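PDB 6HND: aromatic-amino-acid:2-oxoglutarate transaminase from Candida albicans, which transfers amino groups between aromatic amino acids and 2-oxoglutarate with the help of its pyridoxal 5'-phosphate cofactor. Local coordinates for the interface of chains A and B. Coordinates in Å, arbitrary orientation; residue numbers count along the deposited sequence, not the author numbering. Chains: chain A/B, Aromatic-amino-acid:2-oxoglutarate transaminase.

Contact 1: the interface of chains A and B. Residues chain A 59-61, 68, 107; chain B 51-54, 114.
B:Asp54 lies against A:Val61 of the partner chain, and its carboxylate oxygen OD1 is gripped twice by B:Arg114. B:Arg114 NH2 donates a hydrogen bond to B:Asp54 OD1 at 2.8 Å, which is also a salt bridge, and meets the anti lone pair. B:Arg114 NE reaches the same B:Asp54 OD1 at 3.0 Å from above the carboxylate plane. Both donors lie at the guanidinium edge, with OD1 in its plane. This side-on grip is spent on one oxygen, and water at OD2 may help set the carboxylate's turn. CG of B:Asp54 is anti to its backbone N (chi1 -172°), which carries the carboxylate toward B:Arg114 and water 1. The other oxygen, B:Asp54 OD2, is 2.8 Å from water 1. A:Gln107 NE2 bonds the same water 1 at 2.9 Å, which makes a polar bridge between the chains. The amide of A:Gln107 crosses the carboxylate of B:Asp54 with the planes 67° apart. A:Gln107 NE2 also bonds A:Leu60 O from above the carbonyl plane. Under these side chains two strands 53-60 pair antiparallel, at the A:Leu60 and B:Ile53 bridge. Flanking this bridge, B:Asp54 N donates to A:Asn59 O at 2.8 Å. On its other flank A:Val61 N donates to B:Pro52 O at 2.9 Å. A:Leu60 CD2 touches B:Ile53 CG1 at 3.9 Å. A:Val61 crosses B:Arg114 at about a right angle, its methyl CG1 3.6 Å from B:Arg114 NH2.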
ATOM      1  N   ASN A  59     -20.182 -11.125   8.348  1.00 39.34           N
ATOM      2  CA  ASN A  59     -21.304 -11.068   9.334  1.00 40.61           C
ATOM      3  C   ASN A  59     -21.249  -9.712  10.056  1.00 39.27           C
ATOM      4  O   ASN A  59     -20.214  -9.417  10.680  1.00 37.09           O
ATOM      5  CB  ASN A  59     -21.229 -12.270  10.289  1.00 42.81           C
ATOM      6  CG  ASN A  59     -21.043 -13.577   9.537  1.00 43.95           C
ATOM      7  OD1 ASN A  59     -21.738 -13.850   8.558  1.00 44.85           O
ATOM      8  ND2 ASN A  59     -20.073 -14.366   9.953  1.00 41.85           N
ATOM      9  N   LEU A  60     -22.320  -8.922   9.956  1.00 39.63           N
ATOM     10  CA  LEU A  60     -22.348  -7.482  10.304  1.00 43.46           C
ATOM     11  C   LEU A  60     -23.146  -7.219  11.589  1.00 45.57           C
ATOM     12  O   LEU A  60     -23.979  -8.056  11.973  1.00 47.28           O
ATOM     13  CB  LEU A  60     -22.924  -6.727   9.103  1.00 47.46           C
ATOM     14  CG  LEU A  60     -22.120  -6.946   7.819  1.00 51.73           C
ATOM     15  CD1 LEU A  60     -22.935  -6.611   6.604  1.00 52.19           C
ATOM     16  CD2 LEU A  60     -20.825  -6.142   7.824  1.00 54.16           C
ATOM     17  N   VAL A  61     -22.848  -6.095  12.241  1.00 41.59           N
ATOM     18  CA  VAL A  61     -23.702  -5.490  13.300  1.00 43.15           C
ATOM     19  C   VAL A  61     -24.715  -4.558  12.614  1.00 43.37           C
ATOM     20  O   VAL A  61     -24.445  -4.101  11.480  1.00 41.96           O
ATOM     21  CB  VAL A  61     -22.859  -4.793  14.398  1.00 41.47           C
ATOM     22  CG1 VAL A  61     -21.914  -5.788  15.052  1.00 39.22           C
ATOM     23  CG2 VAL A  61     -22.090  -3.581  13.892  1.00 40.73           C
ATOM     24  N   ILE A  68     -23.684  -9.441  19.777  1.00 80.29           N
ATOM     25  CA  ILE A  68     -24.172 -10.793  19.339  1.00 88.64           C
ATOM     26  C   ILE A  68     -23.655 -11.844  20.335  1.00 84.91           C
ATOM     27  O   ILE A  68     -22.436 -11.798  20.655  1.00 67.53           O
ATOM     28  CB  ILE A  68     -23.778 -11.120  17.877  1.00 95.54           C
ATOM     29  CG1 ILE A  68     -22.384 -11.754  17.760  1.00110.49           C
ATOM     30  CG2 ILE A  68     -23.912  -9.888  16.981  1.00 91.87           C
ATOM     31  CD1 ILE A  68     -22.327 -13.269  17.952  1.00115.68           C
ATOM     32  N   GLN A 107     -28.852 -12.589  11.971  1.00 61.51           N
ATOM     33  CA  GLN A 107     -27.730 -11.626  11.850  1.00 56.40           C
ATOM     34  C   GLN A 107     -27.607 -11.212  10.383  1.00 52.60           C
ATOM     35  O   GLN A 107     -27.733 -12.092   9.507  1.00 57.00           O
ATOM     36  CB  GLN A 107     -26.432 -12.242  12.369  1.00 59.99           C
ATOM     37  CG  GLN A 107     -25.309 -11.223  12.484  1.00 64.54           C
ATOM     38  CD  GLN A 107     -24.016 -11.824  12.970  1.00 61.79           C
ATOM     39  OE1 GLN A 107     -23.915 -13.024  13.202  1.00 57.00           O
ATOM     40  NE2 GLN A 107     -23.013 -10.978  13.128  1.00 66.48           N
TER
ATOM     41  N   PHE B  51     -17.035  -0.843  14.406  1.00 34.88           N
ATOM     42  CA  PHE B  51     -16.738  -1.577  13.146  1.00 36.40           C
ATOM     43  C   PHE B  51     -17.988  -2.323  12.681  1.00 37.90           C
ATOM     44  O   PHE B  51     -18.593  -3.057  13.465  1.00 38.72           O
ATOM     45  CB  PHE B  51     -15.591  -2.567  13.332  1.00 36.94           C
ATOM     46  CG  PHE B  51     -14.296  -2.006  13.838  1.00 34.01           C
ATOM     47  CD1 PHE B  51     -14.005  -0.651  13.751  1.00 34.45           C
ATOM     48  CD2 PHE B  51     -13.347  -2.856  14.377  1.00 36.00           C
ATOM     49  CE1 PHE B  51     -12.792  -0.166  14.204  1.00 35.17           C
ATOM     50  CE2 PHE B  51     -12.127  -2.368  14.816  1.00 35.08           C
ATOM     51  CZ  PHE B  51     -11.846  -1.027  14.724  1.00 34.98           C
ATOM     52  N   PRO B  52     -18.394  -2.188  11.398  1.00 34.76           N
ATOM     53  CA  PRO B  52     -19.576  -2.877  10.888  1.00 38.71           C
ATOM     54  C   PRO B  52     -19.470  -4.409  10.922  1.00 37.89           C
ATOM     55  O   PRO B  52     -20.492  -5.054  10.983  1.00 44.06           O
ATOM     56  CB  PRO B  52     -19.693  -2.403   9.418  1.00 41.81           C
ATOM     57  CG  PRO B  52     -18.818  -1.182   9.319  1.00 38.90           C
ATOM     58  CD  PRO B  52     -17.741  -1.375  10.369  1.00 37.36           C
ATOM     59  N   ILE B  53     -18.254  -4.952  10.876  1.00 36.64           N
ATOM     60  CA  ILE B  53     -17.988  -6.411  10.688  1.00 37.66           C
ATOM     61  C   ILE B  53     -17.741  -7.024  12.057  1.00 37.64           C
ATOM     62  O   ILE B  53     -16.748  -6.629  12.666  1.00 37.14           O
ATOM     63  CB  ILE B  53     -16.768  -6.664   9.773  1.00 38.79           C
ATOM     64  CG1 ILE B  53     -16.981  -6.138   8.345  1.00 38.24           C
ATOM     65  CG2 ILE B  53     -16.415  -8.134   9.797  1.00 39.63           C
ATOM     66  CD1 ILE B  53     -15.741  -6.110   7.472  1.00 34.85           C
ATOM     67  N   ASP B  54     -18.599  -7.959  12.484  1.00 41.31           N
ATOM     68  CA  ASP B  54     -18.512  -8.672  13.790  1.00 42.78           C
ATOM     69  C   ASP B  54     -17.752 -10.006  13.649  1.00 40.97           C
ATOM     70  O   ASP B  54     -17.021 -10.392  14.614  1.00 38.50           O
ATOM     71  CB  ASP B  54     -19.918  -8.899  14.352  1.00 47.80           C
ATOM     72  CG  ASP B  54     -19.937  -9.449  15.762  1.00 46.97           C
ATOM     73  OD1 ASP B  54     -19.644  -8.684  16.691  1.00 52.01           O
ATOM     74  OD2 ASP B  54     -20.188 -10.655  15.901  1.00 52.44           O
ATOM     75  N   ARG B 114     -14.508 -11.504  16.542  1.00 38.31           N
ATOM     76  CA  ARG B 114     -14.126 -10.174  17.063  1.00 37.29           C
ATOM     77  C   ARG B 114     -12.909 -10.328  17.971  1.00 39.98           C
ATOM     78  O   ARG B 114     -11.977  -9.503  17.840  1.00 44.19           O
ATOM     79  CB  ARG B 114     -15.301  -9.507  17.779  1.00 38.69           C
ATOM     80  CG  ARG B 114     -15.029  -8.076  18.222  1.00 36.52           C
ATOM     81  CD  ARG B 114     -16.230  -7.496  18.953  1.00 37.92           C
ATOM     82  NE  ARG B 114     -17.351  -7.264  18.041  1.00 39.17           N
ATOM     83  CZ  ARG B 114     -17.532  -6.180  17.282  1.00 40.88           C
ATOM     84  NH1 ARG B 114     -16.688  -5.163  17.332  1.00 42.35           N
ATOM     85  NH2 ARG B 114     -18.581  -6.108  16.480  1.00 43.40           N
TER
HETATM   86  O   HOH W   1     -20.822 -12.687  14.101  1.00 48.39           O

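Contact 2: the interface of chains A and B. Residues chain A 53, 56, 58, 376-377, 380; chain B 53, 56, 347, 376-377, 380.
A:Val58 and B:Ile56 form an antiparallel bridge between the two strands 53-60, while helix 375-388 of each chain packs beside them. The side chains make a largely apolar seam with near two-fold symmetry. A:Ile56 and B:Ile56 touch through their CG2 branches at 3.7 Å. On the strand side, A:Val58 CG1 sits 3.7 Å from B:Ile53 CG1. A:Leu376 and B:Ile380 reach toward each other tip to tip, with A:Leu376 CD2 3.6 Å from B:Ile380 CD1. The twin pair brings A:Ile380 CD1 to 3.7 Å from B:Leu376 CD2. CG of A:Leu376 is anti to the backbone N (chi1 172°), and this sends CD2 across to the other helix. The side chains of B:Ile380 and A:Ile53 cross at about a right angle, CG2 of the first against CD1 of the second, which ties the helix of chain B to the strand of chain A. B:Leu347 adds a looser contact on A:Leu376 CD2. At one end of the seam, beside the CB atoms of the two copies of Leu376, A:Thr377 OG1 and B:Thr377 OG1 stand 3.0 Å apart in a weak hydrogen bond. Between the Thr377 and Ile56 pairs, CD1 of A:Ile380 lies 3.7 Å from CD1 of B:Ile380.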
ATOM      1  N   ILE A  53      -9.354 -19.670  -1.503  1.00 37.90           N
ATOM      2  CA  ILE A  53     -10.650 -19.163  -0.962  1.00 38.74           C
ATOM      3  C   ILE A  53     -11.710 -19.300  -2.054  1.00 40.20           C
ATOM      4  O   ILE A  53     -11.527 -18.718  -3.133  1.00 38.63           O
ATOM      5  CB  ILE A  53     -10.539 -17.697  -0.477  1.00 40.13           C
ATOM      6  CG1 ILE A  53      -9.500 -17.500   0.626  1.00 33.59           C
ATOM      7  CG2 ILE A  53     -11.889 -17.142  -0.050  1.00 39.70           C
ATOM      8  CD1 ILE A  53      -9.378 -16.042   1.016  1.00 33.08           C
ATOM      9  N   ILE A  56     -16.746 -16.210   0.839  1.00 35.48           N
ATOM     10  CA  ILE A  56     -16.572 -15.482   2.132  1.00 36.67           C
ATOM     11  C   ILE A  56     -17.945 -14.989   2.583  1.00 35.04           C
ATOM     12  O   ILE A  56     -18.655 -14.339   1.776  1.00 41.42           O
ATOM     13  CB  ILE A  56     -15.567 -14.310   2.025  1.00 34.33           C
ATOM     14  CG1 ILE A  56     -14.161 -14.794   1.640  1.00 35.85           C
ATOM     15  CG2 ILE A  56     -15.580 -13.519   3.326  1.00 35.51           C
ATOM     16  CD1 ILE A  56     -13.155 -13.696   1.391  1.00 38.48           C
ATOM     17  N   VAL A  58     -19.354 -12.388   5.297  1.00 34.02           N
ATOM     18  CA  VAL A  58     -19.046 -11.234   6.184  1.00 37.18           C
ATOM     19  C   VAL A  58     -20.296 -10.983   7.023  1.00 37.55           C
ATOM     20  O   VAL A  58     -21.337 -10.695   6.415  1.00 36.17           O
ATOM     21  CB  VAL A  58     -18.641 -10.013   5.340  1.00 35.40           C
ATOM     22  CG1 VAL A  58     -18.061  -8.900   6.183  1.00 35.72           C
ATOM     23  CG2 VAL A  58     -17.670 -10.426   4.251  1.00 35.72           C
ATOM     24  N   LEU A 376      -8.816  -7.930  -2.040  1.00 28.89           N
ATOM     25  CA  LEU A 376      -9.733  -8.674  -1.135  1.00 30.06           C
ATOM     26  C   LEU A 376     -10.475  -7.680  -0.233  1.00 32.40           C
ATOM     27  O   LEU A 376     -11.687  -7.853  -0.018  1.00 33.75           O
ATOM     28  CB  LEU A 376      -8.913  -9.658  -0.303  1.00 31.04           C
ATOM     29  CG  LEU A 376      -9.674 -10.351   0.811  1.00 28.99           C
ATOM     30  CD1 LEU A 376     -10.864 -11.073   0.228  1.00 30.48           C
ATOM     31  CD2 LEU A 376      -8.760 -11.324   1.549  1.00 31.46           C
ATOM     32  N   THR A 377      -9.775  -6.653   0.266  1.00 33.16           N
ATOM     33  CA  THR A 377     -10.383  -5.576   1.093  1.00 31.12           C
ATOM     34  C   THR A 377     -11.371  -4.779   0.232  1.00 31.52           C
ATOM     35  O   THR A 377     -12.475  -4.566   0.688  1.00 33.84           O
ATOM     36  CB  THR A 377      -9.309  -4.733   1.763  1.00 29.97           C
ATOM     37  OG1 THR A 377      -8.558  -5.655   2.558  1.00 31.54           O
ATOM     38  CG2 THR A 377      -9.855  -3.627   2.638  1.00 32.43           C
ATOM     39  N   ILE A 380     -14.489  -6.836  -0.057  1.00 36.21           N
ATOM     40  CA  ILE A 380     -15.320  -6.948   1.176  1.00 34.77           C
ATOM     41  C   ILE A 380     -16.031  -5.614   1.455  1.00 36.57           C
ATOM     42  O   ILE A 380     -17.226  -5.654   1.750  1.00 33.40           O
ATOM     43  CB  ILE A 380     -14.473  -7.409   2.366  1.00 34.32           C
ATOM     44  CG1 ILE A 380     -14.133  -8.896   2.234  1.00 35.36           C
ATOM     45  CG2 ILE A 380     -15.189  -7.102   3.665  1.00 35.94           C
ATOM     46  CD1 ILE A 380     -13.024  -9.361   3.131  1.00 35.71           C
TER
ATOM     47  N   ILE B  53     -18.254  -4.952  10.876  1.00 36.64           N
ATOM     48  CA  ILE B  53     -17.988  -6.411  10.688  1.00 37.66           C
ATOM     49  C   ILE B  53     -17.741  -7.024  12.057  1.00 37.64           C
ATOM     50  O   ILE B  53     -16.748  -6.629  12.666  1.00 37.14           O
ATOM     51  CB  ILE B  53     -16.768  -6.664   9.773  1.00 38.79           C
ATOM     52  CG1 ILE B  53     -16.981  -6.138   8.345  1.00 38.24           C
ATOM     53  CG2 ILE B  53     -16.415  -8.134   9.797  1.00 39.63           C
ATOM     54  CD1 ILE B  53     -15.741  -6.110   7.472  1.00 34.85           C
ATOM     55  N   ILE B  56     -16.211 -13.121  10.330  1.00 39.40           N
ATOM     56  CA  ILE B  56     -15.979 -13.506   8.904  1.00 41.94           C
ATOM     57  C   ILE B  56     -15.800 -15.028   8.863  1.00 37.23           C
ATOM     58  O   ILE B  56     -15.096 -15.563   9.730  1.00 37.40           O
ATOM     59  CB  ILE B  56     -14.781 -12.745   8.292  1.00 39.19           C
ATOM     60  CG1 ILE B  56     -14.970 -11.230   8.401  1.00 40.05           C
ATOM     61  CG2 ILE B  56     -14.529 -13.168   6.855  1.00 36.64           C
ATOM     62  CD1 ILE B  56     -13.815 -10.448   7.831  1.00 39.40           C
ATOM     63  N   LEU B 347      -4.507 -10.170  -3.043  1.00 32.86           N
ATOM     64  CA  LEU B 347      -4.225  -9.919  -1.609  1.00 32.55           C
ATOM     65  C   LEU B 347      -3.485  -8.583  -1.507  1.00 34.07           C
ATOM     66  O   LEU B 347      -3.820  -7.789  -0.574  1.00 31.55           O
ATOM     67  CB  LEU B 347      -3.363 -11.020  -0.992  1.00 31.56           C
ATOM     68  CG  LEU B 347      -3.904 -12.440  -0.935  1.00 31.34           C
ATOM     69  CD1 LEU B 347      -2.863 -13.310  -0.274  1.00 32.53           C
ATOM     70  CD2 LEU B 347      -5.231 -12.538  -0.188  1.00 32.28           C
ATOM     71  N   LEU B 376      -7.061  -6.260   7.347  1.00 31.35           N
ATOM     72  CA  LEU B 376      -8.171  -7.226   7.102  1.00 34.62           C
ATOM     73  C   LEU B 376      -7.578  -8.385   6.308  1.00 34.15           C
ATOM     74  O   LEU B 376      -7.950  -9.520   6.565  1.00 38.11           O
ATOM     75  CB  LEU B 376      -9.330  -6.547   6.349  1.00 33.00           C
ATOM     76  CG  LEU B 376     -10.495  -7.467   5.969  1.00 38.16           C
ATOM     77  CD1 LEU B 376     -10.974  -8.299   7.154  1.00 37.06           C
ATOM     78  CD2 LEU B 376     -11.657  -6.693   5.362  1.00 39.26           C
ATOM     79  N   THR B 377      -6.675  -8.098   5.374  1.00 32.78           N
ATOM     80  CA  THR B 377      -6.080  -9.128   4.484  1.00 32.21           C
ATOM     81  C   THR B 377      -5.070  -9.948   5.278  1.00 33.18           C
ATOM     82  O   THR B 377      -5.087 -11.179   5.129  1.00 33.65           O
ATOM     83  CB  THR B 377      -5.435  -8.498   3.258  1.00 32.03           C
ATOM     84  OG1 THR B 377      -6.528  -7.866   2.596  1.00 32.92           O
ATOM     85  CG2 THR B 377      -4.715  -9.504   2.379  1.00 31.65           C
ATOM     86  N   ILE B 380      -7.205 -12.291   7.361  1.00 36.46           N
ATOM     87  CA  ILE B 380      -7.751 -13.433   6.581  1.00 35.90           C
ATOM     88  C   ILE B 380      -6.600 -14.378   6.226  1.00 36.93           C
ATOM     89  O   ILE B 380      -6.731 -15.584   6.458  1.00 35.22           O
ATOM     90  CB  ILE B 380      -8.553 -12.964   5.360  1.00 34.93           C
ATOM     91  CG1 ILE B 380      -9.864 -12.301   5.795  1.00 38.01           C
ATOM     92  CG2 ILE B 380      -8.798 -14.122   4.392  1.00 35.83           C
ATOM     93  CD1 ILE B 380     -10.595 -11.622   4.658  1.00 39.81           C
TER

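Contact 3: the interface of chains A and B. Residues chain A 38-40, 43; chain B 468, 495.
B:Leu468 sets the base of its side chain against A:Leu39 and A:Ala40, in a short parallel pairing of strand 39-40 of one chain with strand 467-468 of the other. B:Leu468 CB lies 3.8 Å from the carbonyl oxygen A:Leu39 O, with A:Ala40 CA a little farther. One step on, B:Leu468 CG is as near to the same oxygen and is 4.1 Å from A:Pro38 CB, the nearest approach of the proline ring. CG is anti to the carbonyl carbon (chi1 -56°), which leads the chain away from strand 39-40, past A:Pro38 and toward A:Tyr43 OH. At the tip, the methyl B:Leu468 CD1 comes 3.7 Å from the phenol oxygen A:Tyr43 OH. The contacts of A:Tyr43 with both B:Leu468 and B:Leu495 are less certain, because the tyrosine is poorly ordered. The backbone fixes the base of this side chain: B:Leu468 N donates a nearly straight hydrogen bond (171° at H) to A:Leu39 O at 2.9 Å. The bridge itself pairs A:Ala40 with B:Leu468. A second leucine, B:Leu495, fills in beside A:Ala40 and A:Tyr43. Its methyl CD1 is 4.1 Å from A:Ala40 CB. The apolar surfaces of A:Pro38, A:Ala40 and the tyrosine ring thus receive two leucines of chain B, and the patch pins an N-terminal segment of chain A onto its partner. B:Leu495 CD1 meets the tyrosine ring at its edge, in plane, 3.8 Å from A:Tyr43 CD2.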
ATOM      1  N   PRO A  38      -9.133 -15.017 -28.760  1.00 55.25           N
ATOM      2  CA  PRO A  38      -7.740 -15.377 -28.526  1.00 49.11           C
ATOM      3  C   PRO A  38      -7.609 -16.108 -27.184  1.00 47.99           C
ATOM      4  O   PRO A  38      -8.441 -15.886 -26.311  1.00 45.69           O
ATOM      5  CB  PRO A  38      -6.982 -14.037 -28.555  1.00 51.34           C
ATOM      6  CG  PRO A  38      -8.030 -12.940 -28.320  1.00 51.05           C
ATOM      7  CD  PRO A  38      -9.383 -13.576 -28.550  1.00 53.87           C
ATOM      8  N   LEU A  39      -6.619 -17.004 -27.096  1.00 46.54           N
ATOM      9  CA  LEU A  39      -6.114 -17.627 -25.843  1.00 46.85           C
ATOM     10  C   LEU A  39      -4.828 -16.906 -25.400  1.00 46.94           C
ATOM     11  O   LEU A  39      -4.049 -16.470 -26.252  1.00 42.06           O
ATOM     12  CB  LEU A  39      -5.868 -19.117 -26.084  1.00 44.27           C
ATOM     13  CG  LEU A  39      -7.109 -19.939 -26.442  1.00 43.00           C
ATOM     14  CD1 LEU A  39      -6.723 -21.365 -26.832  1.00 42.50           C
ATOM     15  CD2 LEU A  39      -8.110 -19.945 -25.292  1.00 42.30           C
ATOM     16  N   ALA A  40      -4.634 -16.776 -24.090  1.00 50.99           N
ATOM     17  CA  ALA A  40      -3.502 -16.053 -23.473  1.00 47.80           C
ATOM     18  C   ALA A  40      -2.483 -17.054 -22.913  1.00 45.73           C
ATOM     19  O   ALA A  40      -2.846 -17.846 -22.013  1.00 52.25           O
ATOM     20  CB  ALA A  40      -4.030 -15.123 -22.402  1.00 48.78           C
ATOM     21  N   TYR A  43      -0.085 -13.066 -19.873  1.00 60.74           N
ATOM     22  CA  TYR A  43      -0.134 -12.443 -18.528  1.00 63.45           C
ATOM     23  C   TYR A  43       0.330 -13.475 -17.490  1.00 55.60           C
ATOM     24  O   TYR A  43      -0.204 -14.593 -17.434  1.00 59.85           O
ATOM     25  CB  TYR A  43      -1.537 -11.879 -18.278  1.00 78.39           C
ATOM     26  CG  TYR A  43      -2.179 -11.238 -19.488  1.00 98.39           C
ATOM     27  CD1 TYR A  43      -1.638 -10.096 -20.076  1.00103.29           C
ATOM     28  CD2 TYR A  43      -3.316 -11.790 -20.077  1.00100.84           C
ATOM     29  CE1 TYR A  43      -2.210  -9.522 -21.207  1.00114.25           C
ATOM     30  CE2 TYR A  43      -3.900 -11.225 -21.205  1.00106.00           C
ATOM     31  CZ  TYR A  43      -3.347 -10.089 -21.777  1.00111.52           C
ATOM     32  OH  TYR A  43      -3.913  -9.543 -22.900  1.00 91.26           O
TER
ATOM     33  N   LEU B 468      -1.952 -15.085 -27.606  1.00 40.60           N
ATOM     34  CA  LEU B 468      -1.256 -13.907 -27.033  1.00 44.23           C
ATOM     35  C   LEU B 468      -0.006 -14.365 -26.263  1.00 45.76           C
ATOM     36  O   LEU B 468      -0.109 -15.308 -25.442  1.00 42.72           O
ATOM     37  CB  LEU B 468      -2.225 -13.151 -26.126  1.00 45.33           C
ATOM     38  CG  LEU B 468      -3.552 -12.701 -26.754  1.00 50.86           C
ATOM     39  CD1 LEU B 468      -4.375 -11.901 -25.735  1.00 46.68           C
ATOM     40  CD2 LEU B 468      -3.332 -11.890 -28.035  1.00 48.85           C
ATOM     41  N   LEU B 495      -2.435 -19.219 -16.578  1.00 41.08           N
ATOM     42  CA  LEU B 495      -3.742 -18.534 -16.761  1.00 46.40           C
ATOM     43  C   LEU B 495      -4.793 -19.536 -17.270  1.00 46.31           C
ATOM     44  O   LEU B 495      -5.958 -19.440 -16.861  1.00 49.04           O
ATOM     45  CB  LEU B 495      -3.594 -17.329 -17.707  1.00 51.45           C
ATOM     46  CG  LEU B 495      -4.137 -15.990 -17.178  1.00 59.11           C
ATOM     47  CD1 LEU B 495      -4.406 -15.033 -18.316  1.00 59.91           C
ATOM     48  CD2 LEU B 495      -5.401 -16.138 -16.313  1.00 60.33           C
TER

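Contact 1 and contact 2 are neighbours, with the centres of their C-alpha atoms about 13 Å apart. They share B:Ile53 and both use the paired strands 53-60. Contact 2 adds helix 375-388 of each chain and lies near the two-fold axis. Contact 3 is remote, about 29 Å from contact 2 and about 41 Å from contact 1 between the same centres. Each contact has a symmetric twin. The segments holding strands 39-40 and 53-60 reach the partner in all three contacts. This fits the dimer typical of this aminotransferase family and suggests that these segments help hold it together.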